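Local coordinates for uncharacterized protein lp_2219 (Lactobacillus plantarum, PDB 3HFQ), which is of unknown function but folds as a seven-bladed beta-propeller of the lactonase family, so it may act on lactones, at residues Lys77-Val81 and Asp118-Leu123; His129-Pro134 and Val156-Asp162; Glu177-Leu181 and Thr220-Thr224; Ser209-Leu214 and Leu226-Ile232. The protein carries 1 engineered substitution. One frame throughout, in Å; residues are numbered along the deposited sequence.

Contact 1: residues Lys77-Val81 and Asp118-Leu123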
# COMPACT_ATOMS: atom_id res chain seq x y z
N LYS A 77 -21.94 -6.75 -3.88
CA LYS A 77 -21.33 -7.45 -2.75
C LYS A 77 -21.46 -8.96 -2.92
O LYS A 77 -22.53 -9.47 -3.25
CB LYS A 77 -22.00 -7.04 -1.44
CG LYS A 77 -21.36 -7.67 -0.20
CD LYS A 77 -22.10 -7.29 1.07
CE LYS A 77 -23.44 -8.01 1.19
NZ LYS A 77 -23.27 -9.48 1.38
N LEU A 78 -20.36 -9.67 -2.69
CA LEU A 78 -20.37 -11.13 -2.80
C LEU A 78 -20.49 -11.71 -1.40
O LEU A 78 -21.42 -12.47 -1.11
CB LEU A 78 -19.09 -11.61 -3.49
CG LEU A 78 -18.95 -11.14 -4.94
CD1 LEU A 78 -17.53 -11.38 -5.44
CD2 LEU A 78 -19.96 -11.88 -5.82
N ASN A 79 -19.57 -11.34 -0.51
CA ASN A 79 -19.61 -11.81 0.87
C ASN A 79 -18.51 -11.12 1.65
O ASN A 79 -17.78 -10.28 1.10
CB ASN A 79 -19.44 -13.35 0.93
CG ASN A 79 -17.98 -13.79 0.91
OD1 ASN A 79 -17.16 -13.28 0.15
ND2 ASN A 79 -17.66 -14.77 1.75
N THR A 80 -18.41 -11.42 2.94
CA THR A 80 -17.38 -10.83 3.78
C THR A 80 -16.84 -11.90 4.71
O THR A 80 -17.54 -12.88 5.00
CB THR A 80 -17.90 -9.66 4.65
OG1 THR A 80 -18.76 -10.16 5.68
CG2 THR A 80 -18.67 -8.65 3.80
N VAL A 81 -15.61 -11.73 5.15
CA VAL A 81 -14.98 -12.65 6.08
C VAL A 81 -14.48 -11.76 7.20
O VAL A 81 -13.48 -11.06 7.05
CB VAL A 81 -13.79 -13.39 5.45
CG1 VAL A 81 -13.09 -14.25 6.49
CG2 VAL A 81 -14.28 -14.26 4.29
N ASP A 118 -16.83 -17.69 -7.77
CA ASP A 118 -17.53 -16.44 -8.03
C ASP A 118 -16.88 -15.22 -7.38
O ASP A 118 -17.44 -14.13 -7.41
CB ASP A 118 -18.99 -16.56 -7.56
CG ASP A 118 -19.12 -16.65 -6.06
OD1 ASP A 118 -18.11 -16.92 -5.38
OD2 ASP A 118 -20.24 -16.45 -5.56
N GLY A 119 -15.69 -15.42 -6.81
CA GLY A 119 -14.99 -14.31 -6.19
C GLY A 119 -15.11 -14.22 -4.68
O GLY A 119 -14.33 -13.51 -4.04
N ALA A 120 -16.08 -14.93 -4.11
CA ALA A 120 -16.30 -14.92 -2.67
C ALA A 120 -15.09 -15.49 -1.93
O ALA A 120 -14.32 -16.27 -2.49
CB ALA A 120 -17.56 -15.71 -2.33
N LEU A 121 -14.93 -15.12 -0.66
CA LEU A 121 -13.80 -15.57 0.15
C LEU A 121 -14.11 -16.50 1.31
O LEU A 121 -15.23 -16.53 1.83
CB LEU A 121 -13.05 -14.35 0.71
CG LEU A 121 -12.48 -13.36 -0.30
CD1 LEU A 121 -11.81 -12.22 0.46
CD2 LEU A 121 -11.49 -14.06 -1.21
N THR A 122 -13.09 -17.26 1.71
CA THR A 122 -13.17 -18.19 2.84
C THR A 122 -11.83 -18.15 3.56
O THR A 122 -10.77 -18.32 2.94
CB THR A 122 -13.43 -19.64 2.38
OG1 THR A 122 -14.61 -19.69 1.58
CG2 THR A 122 -13.61 -20.55 3.60
N LEU A 123 -11.86 -17.94 4.87
CA LEU A 123 -10.65 -17.88 5.68
C LEU A 123 -9.95 -19.24 5.72
O LEU A 123 -10.59 -20.27 5.89
CB LEU A 123 -10.99 -17.45 7.10
CG LEU A 123 -9.85 -17.32 8.11
CD1 LEU A 123 -8.93 -16.17 7.71
CD2 LEU A 123 -10.43 -17.07 9.50

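Contact 2: residues His129-Pro134 and Val156-Asp162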
# COMPACT_ATOMS: atom_id res chain seq x y z
N HIS A 129 1.84 -12.98 15.23
CA HIS A 129 3.21 -12.56 15.49
C HIS A 129 3.30 -11.90 16.86
O HIS A 129 2.29 -11.53 17.46
CB HIS A 129 3.70 -11.55 14.44
CG HIS A 129 3.62 -12.06 13.03
ND1 HIS A 129 2.43 -12.14 12.34
CD2 HIS A 129 4.58 -12.50 12.19
CE1 HIS A 129 2.67 -12.62 11.12
NE2 HIS A 129 3.96 -12.84 11.01
N SER A 130 4.52 -11.74 17.35
CA SER A 130 4.76 -11.11 18.64
C SER A 130 6.04 -10.29 18.55
O SER A 130 6.81 -10.43 17.60
CB SER A 130 4.89 -12.16 19.74
OG SER A 130 6.05 -12.95 19.55
N GLY A 131 6.26 -9.43 19.53
CA GLY A 131 7.45 -8.60 19.53
C GLY A 131 7.08 -7.16 19.78
O GLY A 131 5.90 -6.83 19.87
N HIS A 132 8.09 -6.30 19.90
CA HIS A 132 7.86 -4.88 20.14
C HIS A 132 9.11 -4.10 19.76
O HIS A 132 10.11 -4.67 19.32
CB HIS A 132 7.52 -4.63 21.61
CG HIS A 132 8.57 -5.11 22.57
ND1 HIS A 132 8.64 -6.42 23.01
CD2 HIS A 132 9.61 -4.46 23.14
CE1 HIS A 132 9.68 -6.55 23.81
NE2 HIS A 132 10.29 -5.38 23.92
N GLY A 133 9.04 -2.78 19.93
CA GLY A 133 10.17 -1.93 19.60
C GLY A 133 10.37 -0.82 20.61
O GLY A 133 9.60 -0.71 21.57
N PRO A 134 11.39 0.03 20.43
CA PRO A 134 11.71 1.14 21.34
C PRO A 134 10.74 2.33 21.28
O PRO A 134 10.55 3.02 22.28
CB PRO A 134 13.12 1.53 20.91
CG PRO A 134 13.08 1.29 19.43
CD PRO A 134 12.40 -0.06 19.36
N VAL A 156 6.03 -10.31 4.59
CA VAL A 156 5.15 -9.80 5.65
C VAL A 156 5.95 -8.85 6.53
O VAL A 156 6.95 -9.24 7.13
CB VAL A 156 4.59 -10.99 6.48
CG1 VAL A 156 3.70 -10.47 7.61
CG2 VAL A 156 3.80 -11.93 5.57
N ILE A 157 5.50 -7.60 6.62
CA ILE A 157 6.22 -6.59 7.39
C ILE A 157 5.60 -6.26 8.75
O ILE A 157 4.42 -5.95 8.84
CB ILE A 157 6.31 -5.28 6.58
CG1 ILE A 157 6.95 -5.57 5.22
CG2 ILE A 157 7.12 -4.24 7.34
CD1 ILE A 157 6.92 -4.39 4.26
N ASP A 158 6.42 -6.33 9.80
CA ASP A 158 5.96 -6.04 11.16
C ASP A 158 6.56 -4.70 11.61
O ASP A 158 7.74 -4.62 11.96
CB ASP A 158 6.41 -7.15 12.11
CG ASP A 158 5.71 -7.08 13.46
OD1 ASP A 158 5.43 -5.96 13.93
OD2 ASP A 158 5.47 -8.14 14.06
N LEU A 159 5.74 -3.66 11.59
CA LEU A 159 6.19 -2.33 11.99
C LEU A 159 6.51 -2.30 13.48
O LEU A 159 7.43 -1.61 13.91
CB LEU A 159 5.10 -1.31 11.65
CG LEU A 159 5.30 0.15 12.09
CD1 LEU A 159 4.64 1.08 11.09
CD2 LEU A 159 4.72 0.35 13.49
N GLY A 160 5.75 -3.06 14.26
CA GLY A 160 5.93 -3.09 15.69
C GLY A 160 7.22 -3.72 16.20
O GLY A 160 7.77 -3.28 17.21
N SER A 161 7.71 -4.75 15.51
CA SER A 161 8.92 -5.43 15.94
C SER A 161 10.14 -5.20 15.05
O SER A 161 11.19 -5.82 15.25
CB SER A 161 8.66 -6.94 16.03
OG SER A 161 8.35 -7.46 14.75
N ASP A 162 10.02 -4.31 14.07
CA ASP A 162 11.12 -4.00 13.15
C ASP A 162 11.60 -5.22 12.38
O ASP A 162 12.81 -5.44 12.24
CB ASP A 162 12.30 -3.39 13.92
CG ASP A 162 12.03 -1.98 14.39
OD1 ASP A 162 11.60 -1.15 13.55
OD2 ASP A 162 12.24 -1.69 15.58
O HOH W 1 7.21 -9.89 14.84

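Contact 3: residues Glu177-Leu181 and Thr220-Thr224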
# COMPACT_ATOMS: atom_id res chain seq x y z
N GLU A 177 7.23 -19.99 7.65
CA GLU A 177 8.40 -19.12 7.59
C GLU A 177 9.60 -19.61 6.80
O GLU A 177 9.95 -20.79 6.83
CB GLU A 177 8.85 -18.74 9.01
CG GLU A 177 9.65 -19.81 9.74
CD GLU A 177 8.79 -20.83 10.45
OE1 GLU A 177 7.57 -20.91 10.16
OE2 GLU A 177 9.33 -21.56 11.32
N GLN A 178 10.23 -18.68 6.10
CA GLN A 178 11.42 -18.95 5.28
C GLN A 178 12.60 -18.13 5.80
O GLN A 178 13.72 -18.62 5.90
CB GLN A 178 11.13 -18.57 3.82
CG GLN A 178 12.31 -18.71 2.86
CD GLN A 178 12.80 -20.14 2.72
OE1 GLN A 178 12.04 -21.09 2.88
NE2 GLN A 178 14.09 -20.30 2.42
N SER A 179 12.34 -16.87 6.14
CA SER A 179 13.39 -15.99 6.64
C SER A 179 12.81 -14.79 7.37
O SER A 179 11.62 -14.49 7.25
CB SER A 179 14.26 -15.49 5.49
OG SER A 179 13.51 -14.64 4.63
N VAL A 180 13.67 -14.10 8.12
CA VAL A 180 13.25 -12.91 8.84
C VAL A 180 14.40 -11.92 8.90
O VAL A 180 15.48 -12.23 9.39
CB VAL A 180 12.78 -13.25 10.28
CG1 VAL A 180 13.87 -13.96 11.04
CG2 VAL A 180 12.37 -11.97 11.00
N LEU A 181 14.15 -10.73 8.37
CA LEU A 181 15.14 -9.66 8.37
C LEU A 181 14.82 -8.73 9.52
O LEU A 181 13.69 -8.26 9.65
CB LEU A 181 15.09 -8.88 7.05
CG LEU A 181 15.96 -7.63 6.97
CD1 LEU A 181 17.44 -8.01 6.92
CD2 LEU A 181 15.56 -6.82 5.74
N THR A 220 17.53 -18.20 -1.55
CA THR A 220 17.40 -18.27 -0.10
C THR A 220 16.09 -17.69 0.40
O THR A 220 15.70 -17.92 1.54
CB THR A 220 18.53 -17.50 0.62
OG1 THR A 220 18.44 -16.11 0.30
CG2 THR A 220 19.90 -18.04 0.22
N GLY A 221 15.40 -16.94 -0.45
CA GLY A 221 14.16 -16.31 -0.04
C GLY A 221 14.46 -15.35 1.10
O GLY A 221 13.63 -15.14 1.98
N ALA A 222 15.65 -14.75 1.07
CA ALA A 222 16.06 -13.82 2.11
C ALA A 222 16.62 -12.50 1.57
O ALA A 222 16.93 -12.37 0.38
CB ALA A 222 17.08 -14.48 3.02
N PHE A 223 16.78 -11.54 2.48
CA PHE A 223 17.27 -10.21 2.15
C PHE A 223 18.62 -9.88 2.79
O PHE A 223 19.05 -10.53 3.75
CB PHE A 223 16.30 -9.14 2.66
CG PHE A 223 14.95 -9.15 2.01
CD1 PHE A 223 14.77 -8.58 0.75
CD2 PHE A 223 13.84 -9.66 2.68
CE1 PHE A 223 13.50 -8.51 0.18
CE2 PHE A 223 12.57 -9.60 2.12
CZ PHE A 223 12.40 -9.02 0.87
N THR A 224 19.25 -8.84 2.25
CA THR A 224 20.51 -8.31 2.75
C THR A 224 20.33 -6.80 2.64
O THR A 224 20.03 -6.29 1.56
CB THR A 224 21.72 -8.73 1.89
OG1 THR A 224 21.92 -10.14 1.99
CG2 THR A 224 22.99 -8.02 2.37

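Contact 4: residues Ser209-Leu214 and Leu226-Ile232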
# COMPACT_ATOMS: atom_id res chain seq x y z
N SER A 209 11.28 7.69 8.99
CA SER A 209 11.29 8.47 7.75
C SER A 209 12.53 8.13 6.93
O SER A 209 13.31 9.00 6.56
CB SER A 209 11.27 9.97 8.05
OG SER A 209 10.03 10.35 8.63
N GLN A 210 12.70 6.84 6.64
CA GLN A 210 13.84 6.35 5.87
C GLN A 210 13.42 5.28 4.88
O GLN A 210 12.32 4.73 4.96
CB GLN A 210 14.88 5.73 6.81
CG GLN A 210 15.50 6.66 7.82
CD GLN A 210 16.46 5.93 8.75
OE1 GLN A 210 16.07 4.99 9.44
NE2 GLN A 210 17.71 6.37 8.77
N ILE A 211 14.31 4.99 3.93
CA ILE A 211 14.06 3.93 2.97
C ILE A 211 15.31 3.05 2.99
O ILE A 211 16.43 3.55 2.93
CB ILE A 211 13.86 4.43 1.52
CG1 ILE A 211 12.54 5.20 1.41
CG2 ILE A 211 13.83 3.23 0.56
CD1 ILE A 211 12.26 5.74 0.01
N ALA A 212 15.11 1.75 3.11
CA ALA A 212 16.22 0.82 3.11
C ALA A 212 16.24 0.09 1.77
O ALA A 212 15.21 -0.39 1.31
CB ALA A 212 16.05 -0.19 4.25
N SER A 213 17.41 0.05 1.13
CA SER A 213 17.52 -0.68 -0.12
C SER A 213 17.93 -2.09 0.30
O SER A 213 18.83 -2.25 1.13
CB SER A 213 18.60 -0.08 -1.03
OG SER A 213 18.16 1.13 -1.63
N LEU A 214 17.28 -3.10 -0.26
CA LEU A 214 17.58 -4.48 0.09
C LEU A 214 17.84 -5.32 -1.15
O LEU A 214 17.25 -5.08 -2.21
CB LEU A 214 16.39 -5.12 0.83
CG LEU A 214 15.72 -4.34 1.96
CD1 LEU A 214 14.44 -5.05 2.36
CD2 LEU A 214 16.67 -4.20 3.15
N LEU A 226 21.25 -3.13 2.05
CA LEU A 226 22.33 -2.48 1.30
C LEU A 226 22.69 -1.07 1.76
O LEU A 226 23.87 -0.74 1.90
CB LEU A 226 21.96 -2.44 -0.19
CG LEU A 226 22.34 -3.62 -1.08
CD1 LEU A 226 22.53 -4.90 -0.26
CD2 LEU A 226 21.26 -3.78 -2.13
N GLY A 227 21.68 -0.24 1.98
CA GLY A 227 21.91 1.12 2.41
C GLY A 227 20.62 1.77 2.88
O GLY A 227 19.54 1.19 2.72
N ILE A 228 20.72 2.96 3.45
CA ILE A 228 19.54 3.67 3.95
C ILE A 228 19.62 5.16 3.61
O ILE A 228 20.69 5.77 3.69
CB ILE A 228 19.40 3.52 5.48
CG1 ILE A 228 19.22 2.04 5.85
CG2 ILE A 228 18.23 4.34 6.00
CD1 ILE A 228 19.02 1.79 7.33
N VAL A 229 18.48 5.74 3.23
CA VAL A 229 18.41 7.17 2.91
C VAL A 229 17.23 7.78 3.65
O VAL A 229 16.30 7.07 4.02
CB VAL A 229 18.23 7.41 1.39
CG1 VAL A 229 19.48 6.96 0.63
CG2 VAL A 229 17.00 6.66 0.88
N LYS A 230 17.27 9.10 3.87
CA LYS A 230 16.17 9.78 4.56
C LYS A 230 15.13 10.21 3.53
O LYS A 230 15.46 10.46 2.38
CB LYS A 230 16.69 11.00 5.33
CG LYS A 230 17.69 10.65 6.43
CD LYS A 230 18.13 11.86 7.25
CE LYS A 230 17.07 12.28 8.26
NZ LYS A 230 17.57 13.36 9.17
N THR A 231 13.87 10.30 3.96
CA THR A 231 12.80 10.68 3.04
C THR A 231 12.38 12.14 3.21
O THR A 231 11.50 12.62 2.50
CB THR A 231 11.56 9.78 3.21
OG1 THR A 231 10.97 10.00 4.50
CG2 THR A 231 11.96 8.30 3.10
N ILE A 232 13.01 12.83 4.16
CA ILE A 232 12.71 14.24 4.43
C ILE A 232 14.01 14.98 4.77
O ILE A 232 15.04 14.36 5.00
CB ILE A 232 11.74 14.40 5.63
CG1 ILE A 232 12.30 13.67 6.85
CG2 ILE A 232 10.36 13.88 5.26
CD1 ILE A 232 11.50 13.92 8.13

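Contact 1: residues Lys77-Val81 and Asp118-Leu123
Residues 77-81 and 121-123, the start of strand 121-128, run nearly the same way, 18° apart, but their axes come no closer than 6.7 Å, so side chains rather than a shared backbone network bridge the gap. Leu78 and Ala120 have their CA atoms 5.6 Å apart. A classic beta bulge opposite Ala67 turns both Leu78 and Asn79 toward the 118-123 segment. Asn79 uses this to grip the backbone of Leu121 with both ends of its amide: Leu121 N donates to Asn79 OD1 (3.0 Å) and Asn79 ND2 to Leu121 O (3.0 Å). Leu78 CD1 lies 3.4 Å from Asp118 O, over Gly119, where a CB would clash with it. The turn is an Asx turn, Ala120 N to Asp118 OD1 at 3.1 Å. Beyond, Val81 CG2 meets Leu121 CB at 3.8 Å, and Val81 CG1 meets Leu123 CB at 3.9 Å. Strands 74-84 and 121-128 are the last strands of successive four-stranded blades, and this is the blade-to-blade packing at the rim of a beta-propeller.

Contact 2: residues His129-Pro134 and Val156-Asp162
In this beta-propeller, residues 129-134 belong to the connection from the outer strand 121-128 of one blade to the inner strand 143-148 of the next, and here they cross the end of strand 154-158 and the turn that follows it. The two backbones lie in van der Waals contact: the CA atoms of His132 and Ser161 are 4.4 Å apart, and Gly131 CA sits 4.1 Å from Ser161 CB. A side chain on Gly131 would clash with that CB, and its extended backbone at positive phi also calls for glycine. At the buried end, His129 NE2 approaches Val156 CG1 at 4.2 Å, while the ring stacks edge-to-face on Tyr165. Among the polar groups, Asp158 OD1 organises the turn by accepting from Ser161 N (3.0 Å), an Asx motif; it also takes His142 N, and Asp158 OD2 takes Ser141 OG. A single water makes the polar bridge between the segments, donating to Ser130 O (2.8 Å) and Asp158 OD2 (2.6 Å) and accepting from Ser161 OG (2.7 Å).

Contact 3: residues Glu177-Leu181 and Thr220-Thr224
The contact lies in the outer seam between two adjoining propeller blades, where the last strand of one, 175-182, passes the turn that leads into the last strand of the next, 222-230. The touching parts run in nearly the same direction, 22° apart, and stay separated, with 5.7 Å between the CA atoms of Ser179 and Ala222. Gln178 and Ser179 form a classic beta bulge opposite Val166, and the bulge sends both of these consecutive side chains toward the turn. Each reaches a backbone carbonyl there: Gln178 NE2 donates to Thr220 O at 3.0 Å, and Ser179 OG donates to Gly221 O at 2.7 Å. The other end of the Gln178 amide is held by Asn168 ND2, within its own sheet. So the outer edge of one four-stranded blade hydrogen-bonds to two carbonyls in the hairpin turn of its neighbour, where Gly221 and Ala222 make a G1 beta bulge opposite Asp217. Gly221 has positive phi, and a CB on it would clash with Gln178 CG; a weak bond from Ala222 N to Thr220 OG1 (3.2 Å) spans the same turn. Beyond the polar pair the seam turns apolar. Leu181 CD2 packs on Phe223 CB at 3.9 Å, Leu214 from the neighbouring strand 210-217 touches both, and Phe223 also meets the ring of Tyr216 and reaches back onto Val166.

Contact 4: residues Ser209-Leu214 and Leu226-Ile232
Ser209 has the most surface covered here, and its carbonyl anchors the open end of the pairing: Ser209 O accepts from Thr231 N at 3.0 Å and, weakly, from Thr231 OG1 at 3.3 Å. Its backbone, at positive phi, belongs to a G1 beta bulge with Gln210 opposite Gly205. Ser209 OG is hydrogen-bonded to Asn240 ND2, and Thr231 OG1 has a second partner in Asn258. Ile211, next in covered area, forms a hydrogen-bonded antiparallel pair with Val229: Ile211 N donates to Val229 O (2.9 Å), and Val229 N to Ile211 O (3.0 Å). Both residues sit in the beta hairpin of strands 210-217 and 222-230, which supplies the two outer strands of a four-stranded propeller blade; the axes of 210-214 and 226-230 come within 4.6 Å at 160°. On the face carrying Ile211 and Val229, Ile211 CG1 touches Thr231 CG2 at 3.6 Å, and Leu254, Val256 and Leu275 of the next blade cover the surface. The other face carries Gln210, Ala212 and Ile228, with Gln210 NE2 3.5 Å from Ile228 CG2 and Phe187 lying against Gln210 and Ala212; Gln210 OE1 is hydrogen-bonded to Ser208 OG. The hairpin continues past Leu226, but a classic beta bulge of Leu226 and Gly227 opposite Ser213 interrupts the regular pairing: Leu226 N donates to Ser213 O at 2.7 Å and Ser213 N to Gly227 O at 2.9 Å.

Overall arrangement
Starting from the N terminus, contact 1 closes first, joining the outer strands of the blades 45-84 and 90-128 across 36 intervening residues. Contact 2 follows in series, closing a shorter loop of 21 residues as the chain passes from the blade ending at 128 into the blade 143-182. Contact 3 then opens on that blade's outer strand. Before it closes, contact 4 opens at 209-214, so the two cross: 3 ties neighbouring blades, and 4 pairs two strands within the second of them. They meet at Leu214, whose CB lies 3.8 Å from Phe223 CD1. Contact 1 is remote, its centre about 38 Å from that of contact 4, across the propeller.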